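PDB 2JL1: triphenylmethane reductase, which reduces triphenylmethane dyes, using an NADP(H) cofactor held in a Rossmann-type pocket of its NmrA-like fold. Local coordinates for the NADP nicotinamide-adenine-dinucleotide phosphate site. Numbering follows the deposited sequence.

The NADP nicotinamide-adenine-dinucleotide phosphate site. Residues 7, 9-12, 34-35, 38, 52-55, 73-77, 86, 141-143, 175. With NAP (NADP nicotinamide-adenine-dinucleotide phosphate), chain B.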
# COMPACT_ATOMS: atom_id res chain seq x y z
N GLY A 7 -6.50 3.84 18.96
CA GLY A 7 -5.47 3.36 19.90
C GLY A 7 -5.36 4.16 21.22
O GLY A 7 -4.30 4.18 21.88
N THR A 9 -6.26 3.96 24.35
CA THR A 9 -5.84 3.34 25.61
C THR A 9 -4.41 2.79 25.54
O THR A 9 -3.86 2.31 26.55
CB THR A 9 -6.78 2.17 26.05
OG1 THR A 9 -6.83 1.20 25.00
CG2 THR A 9 -8.18 2.67 26.33
N GLY A 10 -3.80 2.85 24.36
CA GLY A 10 -2.42 2.42 24.21
C GLY A 10 -1.47 3.48 24.73
O GLY A 10 -1.91 4.57 25.13
N GLN A 11 -0.18 3.19 24.71
CA GLN A 11 0.80 4.08 25.33
C GLN A 11 0.90 5.37 24.54
O GLN A 11 0.77 6.46 25.11
CB GLN A 11 2.16 3.37 25.52
CG GLN A 11 2.01 2.05 26.29
CD GLN A 11 3.32 1.33 26.52
OE1 GLN A 11 4.11 1.73 27.38
NE2 GLN A 11 3.57 0.26 25.75
N LEU A 12 1.04 5.27 23.23
CA LEU A 12 1.16 6.48 22.41
C LEU A 12 -0.12 7.29 22.42
O LEU A 12 -0.07 8.50 22.59
CB LEU A 12 1.55 6.13 20.95
CG LEU A 12 1.88 7.29 20.01
CD1 LEU A 12 3.25 7.92 20.33
CD2 LEU A 12 1.86 6.80 18.54
N ARG A 34 -10.89 -0.10 21.45
CA ARG A 34 -11.47 -1.44 21.29
C ARG A 34 -12.17 -1.91 22.59
O ARG A 34 -13.26 -2.52 22.54
CB ARG A 34 -10.36 -2.42 20.86
CG ARG A 34 -10.80 -3.88 20.81
CD ARG A 34 -9.69 -4.78 20.27
NE ARG A 34 -8.45 -4.71 21.04
CZ ARG A 34 -7.48 -5.61 20.96
NH1 ARG A 34 -7.61 -6.65 20.14
NH2 ARG A 34 -6.37 -5.48 21.70
N ASN A 35 -11.58 -1.59 23.73
CA ASN A 35 -12.05 -2.06 25.04
C ASN A 35 -12.55 -0.84 25.80
O ASN A 35 -11.76 -0.06 26.32
CB ASN A 35 -10.87 -2.77 25.76
CG ASN A 35 -11.22 -3.31 27.17
OD1 ASN A 35 -12.29 -3.05 27.72
ND2 ASN A 35 -10.29 -4.06 27.75
N LYS A 38 -11.55 -0.28 29.62
CA LYS A 38 -10.21 0.32 29.71
C LYS A 38 -10.20 1.85 29.66
O LYS A 38 -9.34 2.49 30.26
CB LYS A 38 -9.35 -0.19 28.55
CG LYS A 38 -8.46 -1.37 28.84
CD LYS A 38 -6.98 -0.98 28.71
CE LYS A 38 -6.13 -2.11 28.12
NZ LYS A 38 -6.03 -3.35 28.99
N GLY A 52 -14.40 1.44 18.73
CA GLY A 52 -13.98 1.31 17.34
C GLY A 52 -12.98 0.19 17.32
O GLY A 52 -11.91 0.31 17.91
N ASP A 53 -13.34 -0.91 16.67
CA ASP A 53 -12.47 -2.07 16.55
C ASP A 53 -12.08 -2.27 15.08
O ASP A 53 -12.97 -2.42 14.24
CB ASP A 53 -13.20 -3.30 17.10
CG ASP A 53 -12.32 -4.54 17.17
OD1 ASP A 53 -11.37 -4.68 16.35
OD2 ASP A 53 -12.59 -5.39 18.04
N TYR A 54 -10.77 -2.28 14.77
CA TYR A 54 -10.28 -2.37 13.37
C TYR A 54 -10.71 -3.65 12.66
O TYR A 54 -10.64 -3.74 11.45
CB TYR A 54 -8.75 -2.26 13.27
CG TYR A 54 -8.11 -1.12 14.00
CD1 TYR A 54 -8.82 0.06 14.29
CD2 TYR A 54 -6.79 -1.22 14.42
CE1 TYR A 54 -8.22 1.09 14.99
CE2 TYR A 54 -6.16 -0.19 15.10
CZ TYR A 54 -6.88 0.96 15.40
OH TYR A 54 -6.25 1.97 16.07
N ASN A 55 -11.13 -4.63 13.45
CA ASN A 55 -11.69 -5.88 12.92
C ASN A 55 -13.18 -5.76 12.57
O ASN A 55 -13.75 -6.68 11.98
CB ASN A 55 -11.49 -7.00 13.94
CG ASN A 55 -10.03 -7.33 14.16
OD1 ASN A 55 -9.59 -7.55 15.30
ND2 ASN A 55 -9.26 -7.38 13.08
N ILE A 73 -3.79 5.83 14.68
CA ILE A 73 -2.56 5.26 15.24
C ILE A 73 -2.53 3.82 14.79
O ILE A 73 -3.53 3.12 14.93
CB ILE A 73 -2.53 5.38 16.79
CG1 ILE A 73 -2.45 6.86 17.22
CG2 ILE A 73 -1.38 4.49 17.39
CD1 ILE A 73 -2.43 7.08 18.73
N SER A 74 -1.40 3.36 14.24
CA SER A 74 -1.33 2.02 13.65
C SER A 74 -1.60 0.92 14.67
O SER A 74 -1.37 1.11 15.86
CB SER A 74 0.03 1.79 12.94
OG SER A 74 1.12 2.17 13.77
N GLY A 75 -2.11 -0.22 14.21
CA GLY A 75 -2.39 -1.33 15.11
C GLY A 75 -1.13 -2.02 15.60
O GLY A 75 -0.06 -1.79 15.06
N PRO A 76 -1.24 -2.85 16.68
CA PRO A 76 -0.14 -3.69 17.15
C PRO A 76 0.24 -4.64 16.04
O PRO A 76 -0.61 -5.03 15.25
CB PRO A 76 -0.75 -4.47 18.31
CG PRO A 76 -1.89 -3.60 18.79
CD PRO A 76 -2.45 -3.02 17.51
N HIS A 77 1.50 -5.02 15.94
CA HIS A 77 1.89 -5.61 14.67
C HIS A 77 2.45 -7.02 14.71
O HIS A 77 3.58 -7.28 14.26
CB HIS A 77 2.81 -4.65 13.90
CG HIS A 77 3.94 -4.12 14.71
ND1 HIS A 77 5.10 -4.84 14.92
CD2 HIS A 77 4.12 -2.92 15.33
CE1 HIS A 77 5.94 -4.11 15.64
NE2 HIS A 77 5.36 -2.95 15.91
N GLN A 86 -6.76 -4.71 8.46
CA GLN A 86 -7.31 -3.85 9.52
C GLN A 86 -7.19 -2.38 9.14
O GLN A 86 -8.16 -1.61 9.22
CB GLN A 86 -6.61 -4.11 10.85
CG GLN A 86 -6.96 -5.47 11.47
CD GLN A 86 -6.19 -5.73 12.75
OE1 GLN A 86 -5.18 -5.07 13.02
NE2 GLN A 86 -6.66 -6.68 13.54
N ALA A 141 9.94 7.54 14.28
CA ALA A 141 11.09 6.71 14.58
C ALA A 141 10.71 5.54 15.51
O ALA A 141 9.64 5.54 16.13
CB ALA A 141 12.16 7.56 15.29
N LEU A 142 11.60 4.55 15.60
CA LEU A 142 11.54 3.62 16.71
C LEU A 142 11.47 4.38 18.04
O LEU A 142 12.05 5.46 18.15
CB LEU A 142 12.76 2.71 16.69
CG LEU A 142 12.98 1.87 15.43
CD1 LEU A 142 14.36 1.17 15.54
CD2 LEU A 142 11.82 0.84 15.27
N TYR A 143 10.76 3.83 19.03
CA TYR A 143 10.66 4.43 20.36
C TYR A 143 11.93 4.25 21.17
O TYR A 143 12.40 3.14 21.33
CB TYR A 143 9.49 3.84 21.15
CG TYR A 143 8.12 3.95 20.50
CD1 TYR A 143 7.78 5.06 19.76
CD2 TYR A 143 7.17 2.94 20.68
CE1 TYR A 143 6.50 5.17 19.14
CE2 TYR A 143 5.89 3.04 20.09
CZ TYR A 143 5.57 4.17 19.34
OH TYR A 143 4.34 4.29 18.77
N ARG A 175 8.15 8.11 22.96
CA ARG A 175 6.70 8.15 22.68
C ARG A 175 6.14 9.50 23.06
O ARG A 175 5.27 10.02 22.36
CB ARG A 175 5.95 7.13 23.50
CG ARG A 175 5.91 5.78 22.93
CD ARG A 175 4.89 4.96 23.69
NE ARG A 175 5.17 3.56 23.43
CZ ARG A 175 5.90 2.80 24.24
NH1 ARG A 175 6.35 3.29 25.38
NH2 ARG A 175 6.13 1.53 23.91
PA NAP B . 0.35 -0.07 22.36
O1A NAP B . 0.69 -1.52 22.28
O2A NAP B . 0.46 0.53 23.70
O5B NAP B . -1.10 0.21 21.77
C5B NAP B . -1.65 -0.44 20.65
C4B NAP B . -3.10 0.04 20.61
O4B NAP B . -3.79 -0.56 19.52
C3B NAP B . -3.80 -0.39 21.90
O3B NAP B . -4.53 0.70 22.41
C2B NAP B . -4.75 -1.46 21.46
O2B NAP B . -5.95 -1.38 22.17
C1B NAP B . -5.01 -1.06 20.02
N9A NAP B . -5.57 -2.20 19.28
C8A NAP B . -5.06 -3.47 19.17
N7A NAP B . -5.90 -4.19 18.40
C5A NAP B . -6.94 -3.40 18.04
C6A NAP B . -8.08 -3.63 17.26
N6A NAP B . -8.32 -4.82 16.72
N1A NAP B . -8.97 -2.60 17.07
C2A NAP B . -8.75 -1.36 17.63
N3A NAP B . -7.62 -1.14 18.39
C4A NAP B . -6.74 -2.15 18.59
O3 NAP B . 1.34 0.69 21.31
PN NAP B . 2.09 2.11 21.44
O1N NAP B . 1.09 3.09 21.87
O2N NAP B . 3.34 1.92 22.23
O5D NAP B . 2.44 2.44 19.86
C5D NAP B . 1.39 2.71 18.95
C4D NAP B . 1.53 2.01 17.59
O4D NAP B . 2.81 2.29 17.05
C3D NAP B . 1.44 0.49 17.70
O3D NAP B . 0.15 -0.04 17.52
C2D NAP B . 2.39 -0.02 16.63
O2D NAP B . 1.80 -0.21 15.37
C1D NAP B . 3.38 1.12 16.49
N1N NAP B . 4.64 0.72 17.14
C2N NAP B . 5.73 1.50 16.89
C3N NAP B . 6.94 1.16 17.42
C7N NAP B . 8.13 1.98 17.15
O7N NAP B . 9.32 1.62 17.84
N7N NAP B . 8.01 2.96 16.24
C4N NAP B . 7.05 0.06 18.30
C5N NAP B . 5.92 -0.66 18.61
C6N NAP B . 4.71 -0.35 17.97
P2B NAP B . -6.22 -2.29 23.48
O1X NAP B . -5.91 -1.42 24.69
O2X NAP B . -5.35 -3.53 23.51
O3X NAP B . -7.69 -2.65 23.41
O HOH W 1 -1.56 4.08 21.17
O HOH W 2 -7.43 1.76 22.45
O HOH W 3 -3.96 1.40 17.54
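Arg34 is the main anchor for the 2'-phosphate of NADP. Its side chain leaves with CG anti to the backbone N (chi1 174°) and bends at chi3, so the guanidinium meets the phosphate side-on and in plane: Arg34 NH2 forms a salt bridge to NAP O2X at 2.9 Å while NE hydrogen-bonds to NAP O3X. From another side Thr9 OG1 donates to NAP O1X at 2.8 Å, and it shares a water with the adenine-side ribose hydroxyl O3B. The diphosphate sits at the start of helix 11-20, on the glycine-rich Rossmann loop, where Gln11 N reaches O2A and Leu12 N reaches O1N in nearly straight bonds; the helix dipole probably helps to balance their charge. Arg175 NE adds a salt bridge to NAP O2N at 2.7 Å, with Gln11 CD over its guanidinium face. At the adenine edge Tyr54 N donates to NAP N1A at 2.9 Å. The amino group N6A approaches Asp53 OD1 from above the carboxylate plane; Asn55 N also donates to that oxygen. At the other end, Ser74 O and Gly75 O accept from the nicotinamide-side ribose hydroxyls O3D and O2D, Tyr143 N and Ala141 O fix the carboxamide, and Tyr143 OH donates to NAP O5D at 2.9 Å. Adenine is sandwiched: the Arg34 guanidinium, through CZ, lies over its five-membered ring and the methylene CD covers the six-membered one, while the Tyr54 ring stacks opposite, 14° from parallel. The Tyr143 ring stacks on the NAP nicotinamide ring, planes 11° apart, its opposite face backed by Arg175 CG; His77 comes edge-on. Arg34 and Thr9 probably make the pocket prefer NADP(H) over NAD(H), and the site sets the nicotinamide, presumably for hydride transfer to the dye.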